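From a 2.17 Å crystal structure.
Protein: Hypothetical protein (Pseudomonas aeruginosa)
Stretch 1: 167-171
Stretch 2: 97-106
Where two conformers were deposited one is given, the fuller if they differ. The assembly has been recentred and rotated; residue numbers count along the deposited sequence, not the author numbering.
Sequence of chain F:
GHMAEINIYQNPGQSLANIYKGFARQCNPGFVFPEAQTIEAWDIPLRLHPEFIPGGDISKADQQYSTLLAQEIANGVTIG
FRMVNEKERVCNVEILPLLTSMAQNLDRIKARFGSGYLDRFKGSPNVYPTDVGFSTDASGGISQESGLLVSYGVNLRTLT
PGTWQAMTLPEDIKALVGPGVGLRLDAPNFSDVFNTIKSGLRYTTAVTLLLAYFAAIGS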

# COMPACT_ATOMS: atom_id res chain seq x y z
N MSE F 167 8.17 3.45 36.82
CA MSE F 167 9.60 3.27 36.68
C MSE F 167 10.23 2.70 37.95
O MSE F 167 9.91 3.15 39.05
CB MSE F 167 10.27 4.58 36.30
CG MSE F 167 10.10 4.92 34.84
SE MSE F 167 10.57 6.75 34.36
CE MSE F 167 9.28 6.88 32.95
N THR F 168 11.11 1.72 37.80
CA THR F 168 11.87 1.19 38.94
C THR F 168 13.19 1.98 39.11
O THR F 168 14.12 1.88 38.28
CB THR F 168 12.14 -0.32 38.76
OG1 THR F 168 10.92 -0.97 38.43
CG2 THR F 168 12.68 -0.92 40.03
N LEU F 169 13.26 2.75 40.19
CA LEU F 169 14.30 3.76 40.38
C LEU F 169 14.56 3.99 41.87
O LEU F 169 13.60 4.12 42.65
CB LEU F 169 13.82 5.05 39.72
CG LEU F 169 14.76 6.09 39.11
CD1 LEU F 169 15.90 5.48 38.32
CD2 LEU F 169 13.93 7.00 38.23
N PRO F 170 15.85 4.01 42.29
CA PRO F 170 16.13 4.34 43.70
C PRO F 170 15.57 5.70 44.08
O PRO F 170 15.46 6.60 43.22
CB PRO F 170 17.66 4.35 43.79
CG PRO F 170 18.14 4.44 42.38
CD PRO F 170 17.09 3.75 41.55
N GLU F 171 15.22 5.84 45.37
CA GLU F 171 14.62 7.03 45.96
C GLU F 171 15.25 8.35 45.50
O GLU F 171 14.55 9.26 45.05
CB GLU F 171 14.68 6.95 47.49
CG GLU F 171 13.69 5.98 48.13
CD GLU F 171 13.90 5.79 49.63
OE1 GLU F 171 14.26 6.76 50.33
OE2 GLU F 171 13.70 4.65 50.11
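Stretch 2 (97-106) PLLTSMAQNL

Stretch 2 is helical from Pro 97 to Leu 106, part of a helix that begins earlier in the chain and continues later. Regular i to i+4 bonds, such as Asn 105 N to Ser 101 O at 2.9 Å, establish the helix, and a kink falls at Pro 97, whose ring nitrogen has no bond to the preceding turn. Stretch 1 runs as an extended loop until Glu 171, where a helix starts. The CA register gives the direction: Thr 168 CA lies 6.0 Å from Ser 101 CA and Pro 170 CA lies 5.7 Å from Leu 98 CA, so advancing along the loop means moving back toward the start of the helical segment. The two stretches therefore run in opposite senses.

Met 167, a selenomethionine, makes no contact with the helix; the end of its side chain leads away from it.

Thr 168 provides the polar anchor. Its carbonyl O accepts a hydrogen bond from Asn 105 ND2 at 2.8 Å, with an N-H...O angle of 139°. Ser 101, one turn earlier, places its OG 3.4 Å from the same Thr 168 O, a weak hydrogen bond, and one that is not settled, because the hydroxyl proton has another acceptor within reach. The backbone N of Thr 168 is tied to Asn 105 as well, through a water that accepts from Thr 168 N at 3.0 Å and donates to Asn 105 OD1 at 2.7 Å. One amide side chain thus serves both polar backbone atoms of Thr 168, directly through ND2 and by way of water through OD1. The CA-to-CB bond of Thr 168 points toward the helix, and Thr 168 CG2 lies 4.0 Å from Ser 101 CB and 4.1 Å from Gln 104 OE1.

Leu 169 turns its CA-to-CB bond away, and its phi/psi of -152/133 is that of an extended residue. What it offers the helix is backbone: Leu 169 CA is 4.3 Å from Ser 101 OG.

The CA-to-CB bond of Pro 170 points back toward the helix, and its ring makes the apolar part of the contact. Its closest approach is Pro 170 CD to Ser 101 OG, 3.7 Å. Beyond that, Pro 170 CG is 4.2 Å from Leu 98 CA and 4.3 Å from Leu 98 CB, and Pro 170 CB is 4.4 Å from Pro 97 CB; these pairs describe loose van der Waals packing along the first turn of the segment. Pro 170 is also the N-cap residue of the following helix.

Glu 171, the first residue of that helix, has its CA-to-CB bond sideways and does not touch stretch 2. The whole contact is modest, burying 275 Å² summed over both sides.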

# COMPACT_ATOMS: atom_id res chain seq x y z
N PRO F 97 19.55 -0.94 46.08
CA PRO F 97 18.43 -0.64 45.18
C PRO F 97 18.86 -0.18 43.79
O PRO F 97 18.22 -0.53 42.80
CB PRO F 97 17.68 0.47 45.92
CG PRO F 97 18.04 0.26 47.38
CD PRO F 97 19.49 -0.12 47.31
N LEU F 98 19.93 0.60 43.71
CA LEU F 98 20.49 0.98 42.42
C LEU F 98 20.95 -0.25 41.63
O LEU F 98 20.66 -0.38 40.45
CB LEU F 98 21.67 1.94 42.58
CG LEU F 98 22.20 2.57 41.27
CD1 LEU F 98 22.84 3.94 41.55
CD2 LEU F 98 23.19 1.64 40.53
N LEU F 99 21.68 -1.14 42.29
CA LEU F 99 22.22 -2.29 41.61
C LEU F 99 21.11 -3.22 41.14
O LEU F 99 21.12 -3.66 39.98
CB LEU F 99 23.19 -3.03 42.52
CG LEU F 99 24.50 -2.30 42.80
CD1 LEU F 99 25.36 -3.14 43.72
CD2 LEU F 99 25.24 -1.98 41.49
N THR F 100 20.16 -3.49 42.04
CA THR F 100 18.97 -4.28 41.76
C THR F 100 18.18 -3.70 40.59
O THR F 100 17.84 -4.42 39.67
CB THR F 100 18.06 -4.41 43.01
OG1 THR F 100 18.77 -5.07 44.07
CG2 THR F 100 16.84 -5.23 42.71
N SER F 101 17.92 -2.39 40.62
CA SER F 101 17.02 -1.75 39.67
C SER F 101 17.62 -1.72 38.27
O SER F 101 16.92 -2.02 37.30
CB SER F 101 16.59 -0.34 40.16
OG SER F 101 17.12 0.72 39.36
N MSE F 102 18.90 -1.38 38.16
CA MSE F 102 19.60 -1.45 36.89
C MSE F 102 19.59 -2.83 36.26
O MSE F 102 19.46 -2.93 35.05
CB MSE F 102 21.04 -1.00 37.02
CG MSE F 102 21.19 0.49 37.01
SE MSE F 102 22.92 1.06 36.38
CE MSE F 102 24.05 -0.37 37.05
N ALA F 103 19.71 -3.88 37.08
CA ALA F 103 19.75 -5.24 36.57
C ALA F 103 18.41 -5.59 35.95
O ALA F 103 18.35 -6.08 34.83
CB ALA F 103 20.11 -6.22 37.69
N GLN F 104 17.33 -5.30 36.68
CA GLN F 104 15.96 -5.56 36.25
C GLN F 104 15.58 -4.74 35.02
O GLN F 104 14.98 -5.27 34.08
CB GLN F 104 14.97 -5.32 37.40
CG GLN F 104 15.08 -6.36 38.53
CD GLN F 104 14.35 -5.97 39.83
OE1 GLN F 104 14.05 -4.80 40.07
NE2 GLN F 104 14.08 -6.97 40.67
N ASN F 105 15.95 -3.46 35.02
CA ASN F 105 15.61 -2.59 33.89
C ASN F 105 16.33 -2.99 32.61
O ASN F 105 15.70 -3.09 31.55
CB ASN F 105 15.76 -1.10 34.25
CG ASN F 105 14.64 -0.64 35.22
OD1 ASN F 105 13.49 -1.08 35.11
ND2 ASN F 105 14.98 0.24 36.17
N LEU F 106 17.63 -3.26 32.73
CA LEU F 106 18.45 -3.78 31.64
C LEU F 106 17.96 -5.09 31.05
O LEU F 106 18.00 -5.26 29.81
CB LEU F 106 19.89 -3.94 32.11
CG LEU F 106 21.10 -3.77 31.17
CD1 LEU F 106 22.04 -4.97 31.20
CD2 LEU F 106 20.79 -3.31 29.73
O HOH W 1 11.82 0.99 34.95